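Local coordinates for extracellular solute-binding protein family 1 (Kribbella flavida, PDB 5IXP) that probably captures a solute outside the cytoplasmic membrane and delivers it to an ABC transporter for import, at residues Ile58-Val63 with Ser273-Pro278; Val77-His82 with Ile107-Asp112. All blocks are in the same frame, centred on the assembly; numbering follows the deposited sequence.

Interaction 1 of 2, residues Ile58-Val63 with Ser273-Pro278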
loop_
_atom_site.group_PDB
_atom_site.type_symbol
_atom_site.label_atom_id
_atom_site.label_comp_id
_atom_site.label_asym_id
_atom_site.label_seq_id
_atom_site.Cartn_x
_atom_site.Cartn_y
_atom_site.Cartn_z
ATOM N N ILE A 58 -17.859 3.314 13.495
ATOM C CA ILE A 58 -16.694 3.595 12.658
ATOM C C ILE A 58 -16.173 2.255 12.168
ATOM O O ILE A 58 -15.869 1.375 12.982
ATOM C CB ILE A 58 -15.597 4.359 13.427
ATOM C CG1 ILE A 58 -16.112 5.729 13.882
ATOM C CG2 ILE A 58 -14.322 4.520 12.544
ATOM C CD1 ILE A 58 -15.175 6.437 14.906
ATOM N N GLU A 59 -16.072 2.096 10.850
ATOM C CA GLU A 59 -15.550 0.876 10.237
ATOM C C GLU A 59 -14.233 1.190 9.541
ATOM O O GLU A 59 -14.198 2.018 8.619
ATOM C CB GLU A 59 -16.547 0.280 9.231
ATOM C CG GLU A 59 -17.799 -0.353 9.868
ATOM C CD GLU A 59 -17.562 -1.771 10.386
ATOM O OE1 GLU A 59 -16.459 -2.302 10.173
ATOM O OE2 GLU A 59 -18.489 -2.359 10.999
ATOM N N ALA A 60 -13.164 0.500 9.947
ATOM C CA ALA A 60 -11.889 0.670 9.270
ATOM C C ALA A 60 -11.897 -0.072 7.941
ATOM O O ALA A 60 -12.517 -1.130 7.791
ATOM C CB ALA A 60 -10.724 0.175 10.128
HETATM N N MSE A 61 -11.181 0.493 6.980
HETATM C CA MSE A 61 -11.137 -0.022 5.619
HETATM C C MSE A 61 -9.726 0.138 5.078
HETATM O O MSE A 61 -9.175 1.249 5.109
HETATM C CB MSE A 61 -12.132 0.742 4.744
HETATM C CG MSE A 61 -12.785 -0.050 3.674
HETATM SE SE MSE A 61 -14.390 0.839 3.158
HETATM C CE MSE A 61 -15.732 0.114 4.333
ATOM N N GLU A 62 -9.136 -0.949 4.583
ATOM C CA GLU A 62 -7.846 -0.838 3.915
ATOM C C GLU A 62 -8.034 -0.271 2.510
ATOM O O GLU A 62 -9.073 -0.473 1.860
ATOM C CB GLU A 62 -7.133 -2.196 3.850
ATOM C CG GLU A 62 -5.609 -2.102 3.957
ATOM C CD GLU A 62 -4.885 -2.206 2.614
ATOM O OE1 GLU A 62 -5.534 -2.493 1.594
ATOM O OE2 GLU A 62 -3.657 -2.016 2.583
ATOM N N VAL A 63 -7.011 0.451 2.040
ATOM C CA VAL A 63 -7.155 1.140 0.761
ATOM C C VAL A 63 -7.387 0.154 -0.378
ATOM O O VAL A 63 -8.027 0.501 -1.381
ATOM C CB VAL A 63 -5.938 2.044 0.479
ATOM C CG1 VAL A 63 -4.662 1.209 0.284
ATOM C CG2 VAL A 63 -6.229 2.944 -0.724
ATOM N N SER A 273 -4.907 2.720 5.477
ATOM C CA SER A 273 -6.322 2.480 5.721
ATOM C C SER A 273 -7.070 3.799 5.891
ATOM O O SER A 273 -6.510 4.889 5.739
ATOM C CB SER A 273 -6.524 1.582 6.950
ATOM O OG SER A 273 -5.936 0.308 6.743
ATOM N N TYR A 274 -8.367 3.665 6.185
ATOM C CA TYR A 274 -9.315 4.760 6.334
ATOM C C TYR A 274 -10.302 4.398 7.430
ATOM O O TYR A 274 -10.585 3.220 7.665
ATOM C CB TYR A 274 -10.129 5.041 5.032
ATOM C CG TYR A 274 -9.275 5.533 3.906
ATOM C CD1 TYR A 274 -8.592 4.643 3.095
ATOM C CD2 TYR A 274 -9.126 6.888 3.674
ATOM C CE1 TYR A 274 -7.781 5.086 2.080
ATOM C CE2 TYR A 274 -8.311 7.353 2.638
ATOM C CZ TYR A 274 -7.652 6.448 1.849
ATOM O OH TYR A 274 -6.835 6.882 0.833
ATOM N N LEU A 275 -10.814 5.416 8.103
ATOM C CA LEU A 275 -11.971 5.264 8.975
ATOM C C LEU A 275 -13.208 5.756 8.235
ATOM O O LEU A 275 -13.198 6.850 7.656
ATOM C CB LEU A 275 -11.779 6.030 10.287
ATOM C CG LEU A 275 -10.494 5.680 11.063
ATOM C CD1 LEU A 275 -10.481 6.441 12.388
ATOM C CD2 LEU A 275 -10.383 4.184 11.305
ATOM N N THR A 276 -14.262 4.938 8.232
ATOM C CA THR A 276 -15.511 5.270 7.555
ATOM C C THR A 276 -16.656 5.219 8.557
ATOM O O THR A 276 -16.547 4.607 9.621
ATOM C CB THR A 276 -15.820 4.308 6.394
ATOM O OG1 THR A 276 -16.171 3.007 6.913
ATOM C CG2 THR A 276 -14.623 4.196 5.445
ATOM N N VAL A 277 -17.766 5.860 8.201
ATOM C CA VAL A 277 -18.943 5.899 9.071
ATOM C C VAL A 277 -20.146 5.429 8.262
ATOM O O VAL A 277 -20.671 6.188 7.436
ATOM C CB VAL A 277 -19.178 7.305 9.650
ATOM C CG1 VAL A 277 -20.491 7.338 10.476
ATOM C CG2 VAL A 277 -17.962 7.762 10.497
ATOM N N PRO A 278 -20.611 4.199 8.462
ATOM C CA PRO A 278 -21.792 3.721 7.726
ATOM C C PRO A 278 -23.029 4.537 8.067
ATOM O O PRO A 278 -23.162 5.074 9.174
ATOM C CB PRO A 278 -21.952 2.271 8.206
ATOM C CG PRO A 278 -20.655 1.897 8.784
ATOM C CD PRO A 278 -20.053 3.170 9.349
#
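The Tyr274 ring is the flat group of this contact, and Val63 meets it at the rim: CB lies in the ring plane, 3.9 Å from CE1, with CG2 beside it. Met61 O also sits at the edge, near the ring plane, on the CD1 side. Lys95 makes a cation-pi contact with the ring, and its backbone O bonds to Tyr274 OH, tying down the phenol end. The ring stands on one face of an antiparallel pair, 58-62 with 273-276. Met61 and Tyr274 exchange two bonds, Met61 N to Tyr274 O at 2.9 Å and Tyr274 N to Met61 O at 2.8 Å, each donor in the plane of the carbonyl it meets. In the next hydrogen-bonded pair Glu59 N donates to Thr276 O, and Glu59 O is gripped twice: Thr276 N comes from above the carbonyl plane, while Thr276 OG1, 2.8 Å from Glu59 O, lies on a lone pair. OG1 gets there by standing between the backbone N and carbonyl carbon (chi1 70°), so Thr276 CG2 is turned to the selenium of selenomethionine Met61, 4.1 Å off. On the other sheet face the Ile58 and Leu275 side chains cross obliquely, Ile58 CG2 3.7 Å from Leu275 CB, packed against helix 284-294. The strand order 28-34, 2-8, 58-62, 269-276, 108-121 is that of the type II periplasmic-binding-protein fold.

Interaction 2 of 2, residues Val77-His82 with Ile107-Asp112; sequences VDLRDH and IGYGTD
Apolar packing comes first, and one leucine carries it. Leu79 reaches in from the short 3-10 turn 79-81 and meets Tyr109 tip to tip. With CG anti to the carbonyl carbon (chi1 -61°) and chi2 extended (167°), its methyl CD1 comes to rest over the face of the Tyr109 ring. This is a CH-pi contact: CD1 stands 3.6 Å from the ring centroid, only 6° off the normal. The same methyl also touches the strand backbone, 3.7 Å from Gly108 C. Nearer the phenol end, Leu79 CB lies 3.7 Å from Tyr109 OH. Trp91 meets the same ring with its plane nearly parallel, and Ala291 and Ala292 of helix 284-294 touch it too. In the fold, the loop between helices 66-70 and 84-87 is being laid against the start of 108-121, the long strand that belongs to the same mixed sheet as 269-276.

Water supplies the polar links across the contact. One molecule joins Val77 O (2.8 Å) to Ile107 O (2.7 Å); both carbonyls can only accept. A second lies at the edge of the Tyr109 ring, in its plane, donating to His82 O and bonded to Tyr109 OH at 2.8 Å.

Within the loop, hydrogen bonds and charge fix the turn. Asp78 OD1 accepts from Arg80 N, an Asx turn, and from Ile106 N as well, while Asp78 OD2 forms a salt bridge with Arg80 NH1 at 2.8 Å.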
loop_
_atom_site.group_PDB
_atom_site.type_symbol
_atom_site.label_atom_id
_atom_site.label_comp_id
_atom_site.label_asym_id
_atom_site.label_seq_id
_atom_site.Cartn_x
_atom_site.Cartn_y
_atom_site.Cartn_z
ATOM N N VAL A 77 -21.717 7.630 5.290
ATOM C CA VAL A 77 -21.805 9.063 5.522
ATOM C C VAL A 77 -20.814 9.777 4.617
ATOM O O VAL A 77 -19.632 9.414 4.549
ATOM C CB VAL A 77 -21.543 9.368 7.003
ATOM C CG1 VAL A 77 -21.360 10.869 7.220
ATOM C CG2 VAL A 77 -22.682 8.827 7.857
ATOM N N ASP A 78 -21.302 10.773 3.881
ATOM C CA ASP A 78 -20.420 11.730 3.224
ATOM C C ASP A 78 -19.834 12.632 4.300
ATOM O O ASP A 78 -20.549 13.440 4.898
ATOM C CB ASP A 78 -21.207 12.519 2.179
ATOM C CG ASP A 78 -20.355 13.539 1.434
ATOM O OD1 ASP A 78 -19.125 13.564 1.632
ATOM O OD2 ASP A 78 -20.930 14.314 0.629
ATOM N N LEU A 79 -18.541 12.467 4.591
ATOM C CA LEU A 79 -17.941 13.224 5.680
ATOM C C LEU A 79 -17.897 14.721 5.388
ATOM O O LEU A 79 -17.677 15.513 6.310
ATOM C CB LEU A 79 -16.542 12.666 5.988
ATOM C CG LEU A 79 -16.591 11.178 6.420
ATOM C CD1 LEU A 79 -15.199 10.529 6.418
ATOM C CD2 LEU A 79 -17.250 11.007 7.783
ATOM N N ARG A 80 -18.126 15.127 4.140
ATOM C CA ARG A 80 -18.308 16.551 3.860
ATOM C C ARG A 80 -19.504 17.122 4.601
ATOM O O ARG A 80 -19.537 18.322 4.892
ATOM C CB ARG A 80 -18.457 16.775 2.361
ATOM C CG ARG A 80 -17.142 16.692 1.647
ATOM C CD ARG A 80 -17.278 15.938 0.361
ATOM N NE ARG A 80 -17.566 16.815 -0.761
ATOM C CZ ARG A 80 -18.672 16.761 -1.493
ATOM N NH1 ARG A 80 -19.615 15.863 -1.228
ATOM N NH2 ARG A 80 -18.824 17.600 -2.503
ATOM N N ASP A 81 -20.496 16.285 4.921
ATOM C CA ASP A 81 -21.605 16.753 5.745
ATOM C C ASP A 81 -21.198 16.993 7.187
ATOM O O ASP A 81 -22.026 17.470 7.967
ATOM C CB ASP A 81 -22.770 15.757 5.704
ATOM C CG ASP A 81 -23.415 15.662 4.329
ATOM O OD1 ASP A 81 -23.417 16.671 3.591
ATOM O OD2 ASP A 81 -23.937 14.581 3.992
ATOM N N HIS A 82 -19.951 16.687 7.558
ATOM C CA HIS A 82 -19.500 16.845 8.934
ATOM C C HIS A 82 -18.131 17.508 9.002
ATOM O O HIS A 82 -17.381 17.289 9.959
ATOM C CB HIS A 82 -19.473 15.494 9.651
ATOM C CG HIS A 82 -20.791 14.793 9.616
ATOM N ND1 HIS A 82 -21.769 15.008 10.560
ATOM C CD2 HIS A 82 -21.311 13.920 8.723
ATOM C CE1 HIS A 82 -22.832 14.281 10.261
ATOM N NE2 HIS A 82 -22.580 13.613 9.148
ATOM N N ILE A 107 -15.833 9.379 1.777
ATOM C CA ILE A 107 -16.383 8.364 2.667
ATOM C C ILE A 107 -15.384 7.876 3.698
ATOM O O ILE A 107 -15.759 7.080 4.570
ATOM C CB ILE A 107 -16.962 7.168 1.886
ATOM C CG1 ILE A 107 -15.869 6.403 1.137
ATOM C CG2 ILE A 107 -18.074 7.638 0.934
ATOM C CD1 ILE A 107 -16.349 5.025 0.638
ATOM N N GLY A 108 -14.140 8.332 3.650
ATOM C CA GLY A 108 -13.150 7.890 4.618
ATOM C C GLY A 108 -12.174 8.980 5.009
ATOM O O GLY A 108 -11.823 9.855 4.210
ATOM N N TYR A 109 -11.729 8.905 6.263
ATOM C CA TYR A 109 -10.629 9.705 6.784
ATOM C C TYR A 109 -9.373 8.841 6.857
ATOM O O TYR A 109 -9.383 7.782 7.493
ATOM C CB TYR A 109 -10.965 10.241 8.174
ATOM C CG TYR A 109 -11.943 11.394 8.203
ATOM C CD1 TYR A 109 -12.015 12.302 7.148
ATOM C CD2 TYR A 109 -12.761 11.603 9.310
ATOM C CE1 TYR A 109 -12.881 13.388 7.186
ATOM C CE2 TYR A 109 -13.643 12.682 9.359
ATOM C CZ TYR A 109 -13.700 13.567 8.294
ATOM O OH TYR A 109 -14.573 14.641 8.346
ATOM N N GLY A 110 -8.289 9.314 6.245
ATOM C CA GLY A 110 -7.110 8.475 6.082
ATOM C C GLY A 110 -6.319 8.277 7.370
ATOM O O GLY A 110 -6.072 9.218 8.135
ATOM N N THR A 111 -5.910 7.021 7.604
ATOM C CA THR A 111 -5.030 6.706 8.720
ATOM C C THR A 111 -3.594 6.669 8.209
ATOM O O THR A 111 -3.062 7.718 7.836
ATOM C CB THR A 111 -5.444 5.393 9.406
ATOM O OG1 THR A 111 -5.254 4.282 8.521
ATOM C CG2 THR A 111 -6.923 5.459 9.813
ATOM N N ASP A 112 -2.950 5.498 8.170
ATOM C CA ASP A 112 -1.546 5.461 7.776
ATOM C C ASP A 112 -1.398 5.240 6.262
ATOM O O ASP A 112 -2.381 5.099 5.524
ATOM C CB ASP A 112 -0.796 4.395 8.579
ATOM C CG ASP A 112 -1.310 2.979 8.321
ATOM O OD1 ASP A 112 -2.440 2.820 7.815
ATOM O OD2 ASP A 112 -0.577 2.013 8.640
HETATM O O HOH W 1 -18.132 7.396 5.711
HETATM O O HOH W 2 -15.767 15.132 10.821
#

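Overall arrangement
Interactions 1 and 2 are both buried, their centres about 8 Å apart, and both reach the same sheet, through the neighbouring strands 269-276 and 108-121. Strand 269-276 of interaction 1 connects the two, since it also pairs with 108-121 of interaction 2, where Leu275 N probably bonds to Tyr109 O. A second probable bond, Val277 O with Val77 N, fastens the loop 77-82 to the end of 273-278. The chemistry follows the position. Interaction 1 lies between two strands and is held by direct backbone bonds, whereas interaction 2 joins a loop to a strand end, buries less surface, and relies on a methyl-ring contact and bridging waters, with charged residues at its partly exposed side.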